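Local structure of spherulin-3A (Physarum polycephalum, 1HDF) at residues A[15-20]-A[41-46]; A[71-76]-A[83-88]. The protein serves as a structural protein of the beta/gamma-crystallin family, a dimer whose Greek-key domain binds two calcium ions. One frame throughout, in Å; residues are numbered along the deposited sequence.

Interaction 1: residues A[15-20]-A[41-46]. With CA (calcium ion), chain C; CA (calcium ion), chain D.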
loop_
_atom_site.group_PDB
_atom_site.type_symbol
_atom_site.label_atom_id
_atom_site.label_comp_id
_atom_site.label_asym_id
_atom_site.label_seq_id
_atom_site.Cartn_x
_atom_site.Cartn_y
_atom_site.Cartn_z
ATOM N N VAL A 15 1.263 -0.384 16.312
ATOM C CA VAL A 15 1.484 -1.512 17.191
ATOM C C VAL A 15 2.864 -1.321 17.795
ATOM O O VAL A 15 3.836 -1.096 17.074
ATOM C CB VAL A 15 1.449 -2.848 16.425
ATOM C CG1 VAL A 15 1.788 -3.993 17.379
ATOM C CG2 VAL A 15 0.071 -3.060 15.815
ATOM N N PHE A 16 2.939 -1.386 19.118
ATOM C CA PHE A 16 4.204 -1.218 19.814
ATOM C C PHE A 16 4.730 -2.583 20.202
ATOM O O PHE A 16 4.040 -3.344 20.872
ATOM C CB PHE A 16 4.029 -0.375 21.083
ATOM C CG PHE A 16 3.720 1.073 20.829
ATOM C CD1 PHE A 16 3.874 1.634 19.557
ATOM C CD2 PHE A 16 3.297 1.895 21.878
ATOM C CE1 PHE A 16 3.608 3.000 19.336
ATOM C CE2 PHE A 16 3.028 3.254 21.671
ATOM C CZ PHE A 16 3.186 3.809 20.396
ATOM N N LEU A 17 5.952 -2.882 19.771
ATOM C CA LEU A 17 6.600 -4.150 20.071
ATOM C C LEU A 17 7.731 -3.878 21.065
ATOM O O LEU A 17 8.562 -3.005 20.835
ATOM C CB LEU A 17 7.158 -4.770 18.784
ATOM C CG LEU A 17 6.133 -5.041 17.671
ATOM C CD1 LEU A 17 6.827 -5.638 16.447
ATOM C CD2 LEU A 17 5.037 -5.987 18.193
ATOM N N TYR A 18 7.750 -4.617 22.169
ATOM C CA TYR A 18 8.777 -4.433 23.187
ATOM C C TYR A 18 9.638 -5.677 23.332
ATOM O O TYR A 18 9.131 -6.800 23.308
ATOM C CB TYR A 18 8.133 -4.102 24.533
ATOM C CG TYR A 18 7.181 -2.932 24.492
ATOM C CD1 TYR A 18 5.894 -3.074 23.977
ATOM C CD2 TYR A 18 7.569 -1.680 24.970
ATOM C CE1 TYR A 18 5.013 -1.993 23.938
ATOM C CE2 TYR A 18 6.704 -0.597 24.936
ATOM C CZ TYR A 18 5.427 -0.757 24.417
ATOM O OH TYR A 18 4.581 0.327 24.351
ATOM N N LYS A 19 10.941 -5.474 23.505
ATOM C CA LYS A 19 11.874 -6.591 23.635
ATOM C C LYS A 19 11.701 -7.396 24.925
ATOM O O LYS A 19 11.917 -8.610 24.938
ATOM C CB LYS A 19 13.316 -6.084 23.521
ATOM C CG LYS A 19 14.346 -7.187 23.425
ATOM C CD LYS A 19 15.720 -6.628 23.102
ATOM C CE LYS A 19 16.745 -7.740 22.959
ATOM N NZ LYS A 19 18.085 -7.194 22.579
ATOM N N HIS A 20 11.323 -6.733 26.010
ATOM C CA HIS A 20 11.123 -7.452 27.265
ATOM C C HIS A 20 9.657 -7.460 27.645
ATOM O O HIS A 20 8.855 -6.710 27.083
ATOM C CB HIS A 20 11.952 -6.822 28.386
ATOM C CG HIS A 20 13.427 -6.907 28.156
ATOM N ND1 HIS A 20 14.341 -6.206 28.912
ATOM C CD2 HIS A 20 14.147 -7.586 27.233
ATOM C CE1 HIS A 20 15.561 -6.448 28.463
ATOM N NE2 HIS A 20 15.470 -7.284 27.443
ATOM N N SER A 41 17.196 -4.529 12.130
ATOM C CA SER A 41 18.253 -5.047 12.994
ATOM C C SER A 41 17.809 -5.316 14.431
ATOM O O SER A 41 17.287 -4.426 15.115
ATOM C CB SER A 41 19.444 -4.082 13.003
ATOM O OG SER A 41 20.577 -4.676 13.630
ATOM N N GLY A 42 18.023 -6.549 14.877
ATOM C CA GLY A 42 17.669 -6.943 16.230
ATOM C C GLY A 42 16.192 -7.093 16.564
ATOM O O GLY A 42 15.847 -7.249 17.732
ATOM N N LEU A 43 15.319 -7.064 15.559
ATOM C CA LEU A 43 13.881 -7.177 15.792
ATOM C C LEU A 43 13.418 -8.624 15.833
ATOM O O LEU A 43 12.592 -9.004 16.666
ATOM C CB LEU A 43 13.107 -6.455 14.687
ATOM C CG LEU A 43 11.719 -5.872 14.977
ATOM C CD1 LEU A 43 10.962 -5.730 13.658
ATOM C CD2 LEU A 43 10.945 -6.754 15.925
ATOM N N ASN A 44 13.949 -9.431 14.926
ATOM C CA ASN A 44 13.563 -10.833 14.837
ATOM C C ASN A 44 13.771 -11.635 16.109
ATOM O O ASN A 44 14.806 -11.534 16.765
ATOM C CB ASN A 44 14.321 -11.532 13.710
ATOM C CG ASN A 44 13.690 -12.861 13.334
ATOM O OD1 ASN A 44 14.380 -13.828 13.008
ATOM N ND2 ASN A 44 12.362 -12.909 13.367
ATOM N N ASP A 45 12.770 -12.443 16.434
ATOM C CA ASP A 45 12.794 -13.320 17.592
ATOM C C ASP A 45 13.153 -12.729 18.953
ATOM O O ASP A 45 13.744 -13.426 19.774
ATOM C CB ASP A 45 13.720 -14.509 17.308
ATOM C CG ASP A 45 13.201 -15.398 16.188
ATOM O OD1 ASP A 45 11.999 -15.298 15.863
ATOM O OD2 ASP A 45 13.985 -16.207 15.645
ATOM N N VAL A 46 12.802 -11.469 19.212
ATOM C CA VAL A 46 13.102 -10.879 20.523
ATOM C C VAL A 46 11.900 -10.252 21.226
ATOM O O VAL A 46 11.982 -9.909 22.401
ATOM C CB VAL A 46 14.210 -9.792 20.445
ATOM C CG1 VAL A 46 15.448 -10.357 19.731
ATOM C CG2 VAL A 46 13.677 -8.539 19.760
HETATM CA CA CA C . 12.408 -10.791 24.406
HETATM CA CA CA D . 10.767 -16.875 14.355
HETATM O O HOH W 1 17.016 -5.500 20.122
HETATM O O HOH W 2 13.108 -17.284 13.216
HETATM O O HOH W 3 14.836 -10.862 23.869
HETATM O O HOH W 4 13.080 -12.003 26.646
HETATM O O HOH W 5 11.191 -18.732 12.391
HETATM O O HOH W 6 11.017 -19.153 15.927
#

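Interaction 2: residues A[71-76]-A[83-88]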
loop_
_atom_site.group_PDB
_atom_site.type_symbol
_atom_site.label_atom_id
_atom_site.label_comp_id
_atom_site.label_asym_id
_atom_site.label_seq_id
_atom_site.Cartn_x
_atom_site.Cartn_y
_atom_site.Cartn_z
ATOM N N ILE A 71 -1.333 -15.736 15.817
ATOM C CA ILE A 71 -2.539 -15.396 16.563
ATOM C C ILE A 71 -2.996 -13.982 16.226
ATOM O O ILE A 71 -2.196 -13.132 15.816
ATOM C CB ILE A 71 -2.333 -15.456 18.099
ATOM C CG1 ILE A 71 -1.298 -14.416 18.530
ATOM C CG2 ILE A 71 -1.931 -16.875 18.528
ATOM C CD1 ILE A 71 -1.257 -14.174 20.026
ATOM N N ARG A 72 -4.287 -13.739 16.404
ATOM C CA ARG A 72 -4.859 -12.430 16.149
ATOM C C ARG A 72 -4.888 -11.596 17.428
ATOM O O ARG A 72 -5.279 -12.088 18.492
ATOM C CB ARG A 72 -6.281 -12.583 15.607
ATOM C CG ARG A 72 -7.093 -11.296 15.610
ATOM C CD ARG A 72 -8.485 -11.542 15.045
ATOM N NE ARG A 72 -9.155 -12.629 15.748
ATOM C CZ ARG A 72 -10.208 -13.283 15.275
ATOM N NH1 ARG A 72 -10.715 -12.956 14.092
ATOM N NH2 ARG A 72 -10.742 -14.277 15.975
ATOM N N LEU A 73 -4.462 -10.340 17.332
ATOM C CA LEU A 73 -4.491 -9.449 18.491
ATOM C C LEU A 73 -5.583 -8.415 18.252
ATOM O O LEU A 73 -5.619 -7.771 17.208
ATOM C CB LEU A 73 -3.129 -8.774 18.707
ATOM C CG LEU A 73 -2.004 -9.741 19.094
ATOM C CD1 LEU A 73 -0.779 -8.944 19.535
ATOM C CD2 LEU A 73 -2.474 -10.683 20.227
ATOM N N GLU A 74 -6.478 -8.283 19.222
ATOM C CA GLU A 74 -7.612 -7.368 19.140
ATOM C C GLU A 74 -7.236 -5.908 19.366
ATOM O O GLU A 74 -6.240 -5.609 20.014
ATOM C CB GLU A 74 -8.660 -7.768 20.183
ATOM C CG GLU A 74 -9.149 -9.193 20.054
ATOM C CD GLU A 74 -9.858 -9.425 18.741
ATOM O OE1 GLU A 74 -10.685 -8.585 18.363
ATOM O OE2 GLU A 74 -9.609 -10.443 18.079
ATOM N N GLU A 75 -8.055 -5.003 18.844
ATOM C CA GLU A 75 -7.822 -3.573 19.012
ATOM C C GLU A 75 -7.701 -3.230 20.487
ATOM O O GLU A 75 -8.269 -3.911 21.338
ATOM C CB GLU A 75 -8.982 -2.768 18.417
ATOM C CG GLU A 75 -10.351 -3.169 18.951
ATOM C CD GLU A 75 -11.015 -4.259 18.118
ATOM O OE1 GLU A 75 -10.293 -5.115 17.572
ATOM O OE2 GLU A 75 -12.263 -4.266 18.019
ATOM N N SER A 76 -6.961 -2.163 20.775
ATOM C CA SER A 76 -6.768 -1.675 22.137
ATOM C C SER A 76 -6.462 -2.795 23.122
ATOM O O SER A 76 -7.035 -2.853 24.209
ATOM C CB SER A 76 -8.019 -0.917 22.596
ATOM O OG SER A 76 -8.382 0.104 21.677
ATOM N N THR A 83 4.850 -15.401 26.213
ATOM C CA THR A 83 5.012 -16.823 26.489
ATOM C C THR A 83 3.610 -17.383 26.682
ATOM O O THR A 83 3.323 -18.525 26.333
ATOM C CB THR A 83 5.857 -17.069 27.770
ATOM O OG1 THR A 83 5.237 -16.429 28.890
ATOM C CG2 THR A 83 7.266 -16.514 27.601
ATOM N N THR A 84 2.732 -16.544 27.218
ATOM C CA THR A 84 1.347 -16.915 27.463
ATOM C C THR A 84 0.625 -17.343 26.179
ATOM O O THR A 84 -0.391 -18.024 26.233
ATOM C CB THR A 84 0.579 -15.739 28.102
ATOM O OG1 THR A 84 -0.663 -16.211 28.631
ATOM C CG2 THR A 84 0.282 -14.677 27.078
ATOM N N ARG A 85 1.144 -16.932 25.027
ATOM C CA ARG A 85 0.537 -17.298 23.750
ATOM C C ARG A 85 1.504 -18.144 22.915
ATOM O O ARG A 85 1.329 -18.283 21.709
ATOM C CB ARG A 85 0.141 -16.042 22.961
ATOM C CG ARG A 85 -0.698 -15.030 23.741
ATOM C CD ARG A 85 -1.981 -15.654 24.298
ATOM N NE ARG A 85 -2.876 -16.151 23.250
ATOM C CZ ARG A 85 -3.616 -15.382 22.452
ATOM N NH1 ARG A 85 -3.587 -14.058 22.562
ATOM N NH2 ARG A 85 -4.392 -15.942 21.536
ATOM N N ASN A 86 2.526 -18.696 23.568
ATOM C CA ASN A 86 3.524 -19.536 22.908
ATOM C C ASN A 86 4.303 -18.807 21.826
ATOM O O ASN A 86 4.795 -19.438 20.886
ATOM C CB ASN A 86 2.864 -20.765 22.279
ATOM C CG ASN A 86 2.063 -21.561 23.273
ATOM O OD1 ASN A 86 2.612 -22.140 24.212
ATOM N ND2 ASN A 86 0.746 -21.593 23.077
ATOM N N LEU A 87 4.433 -17.492 21.956
ATOM C CA LEU A 87 5.160 -16.733 20.947
ATOM C C LEU A 87 6.226 -15.782 21.471
ATOM O O LEU A 87 6.480 -14.738 20.868
ATOM C CB LEU A 87 4.168 -15.963 20.071
ATOM C CG LEU A 87 3.330 -16.833 19.131
ATOM C CD1 LEU A 87 2.287 -15.981 18.410
ATOM C CD2 LEU A 87 4.246 -17.516 18.136
ATOM N N ASN A 88 6.856 -16.131 22.586
ATOM C CA ASN A 88 7.903 -15.276 23.140
ATOM C C ASN A 88 9.168 -15.448 22.297
ATOM O O ASN A 88 9.494 -16.560 21.877
ATOM C CB ASN A 88 8.186 -15.661 24.593
ATOM C CG ASN A 88 9.112 -14.676 25.293
ATOM O OD1 ASN A 88 9.885 -15.057 26.169
ATOM N ND2 ASN A 88 9.027 -13.405 24.918
HETATM O O HOH W 7 -5.900 -12.563 21.148
#

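Interaction 1: residues A[15-20]-A[41-46]
K19 and V46 meet where the chain turns a corner at K19, and one calcium ion joins their backbones. The lysine chain runs out straight, its CG anti to the backbone N (chi1 -171°), and passes obliquely over the valine: K19 CG lies 4.0 Å from V46 CB, and CE stays close to the same carbon. Only the aliphatic part of the lysine does this packing; its NZ continues to water 1, which links it to G42 O, four residues before V46. K19 O and V46 O stand 2.9 Å apart as neighbouring ligands of one calcium, K19 O at 2.3 Å and V46 O at 2.2 Å from it, which probably offsets the repulsion of two carbonyl oxygens so close. Waters 3 and 4, S48 and D89 complete this site. D45, the residue before V46, faces the other way: its OD1 binds the second calcium at 2.5 Å, while OD2 accepts a bond from water 2, itself a ligand of that ion. Both segments belong to the first Greek-key motif, and N44, D45, V46 and S48 fit the N/D-N/D-X-X-S/T-S calcium signature of beta/gamma-crystallins. Deeper in, L17 CD1 and L43 CD2 touch at 4.3 Å. Strand 15-18 lies between strands 27-30 and 49-52; L17 packs on V50 and on M94 of the other sheet, and V46 rests on W28.

Interaction 2: residues A[71-76]-A[83-88]
Strand 71-73 and segment 83-88, which passes from a 3-10 turn into a loop, stay well separated, the nearest CA atoms, those of I71 and R85, being 8.0 Å apart, and side chains fill the interval. Both belong to the second Greek-key motif of the beta/gamma-crystallin domain, the strand outermost in its sheet within this chain and 83-88 leading to strand 93-98. I71 carries the contact. With CG1 set between the backbone N and the carbonyl carbon (chi1 63°), its CD1 comes over one face of the R85 guanidinium, offset toward the rim and 3.4 Å above the plane. R85 CB lies 3.7 Å from I71 CD1, and the bends at chi2 and chi3 fold the arginine round so that its guanidinium meets the same methyl. On the inner side I71 and L87 reach toward each other tip to tip, I71 CG1 to L87 CD1 3.9 Å, and both pack on I60 of strand 56-61. Cut back to an alanine, I71 would lose CD1 and CG1, which is likely to leave that guanidinium face without its apolar cover and open a gap next to L87. R72, pointing away from 83-88, forms a charge pair with E74 OE2, which lies well out of the guanidinium plane, and its NH1 bonds to F66 O and G68 O of the second subunit. Water 7 bridges the two segments, accepting from R85 NH1 at 3.1 Å and donating to R72 O at 2.8 Å.

How the interactions relate
Interaction 1 falls in the first Greek-key motif and interaction 2 in the second, one following the other along the chain. Their centres are 14 Å apart and their nearest atoms about 5 Å, without touching. The calcium sites interlock the motifs: D89, just beyond 83-88, shares an ion with K19 and V46, whereas D45 of the first motif shares the other with K62, A90 and S92 of the second. N88, beside D89, also bonds through ND2 to S48, a ligand of the first ion. L87 takes no part in metal binding, its side chain lying about 8 Å from a calcium ion. Interaction 1 thus includes calcium ligands, while interaction 2 packs the segment leading to them against strand 70-73.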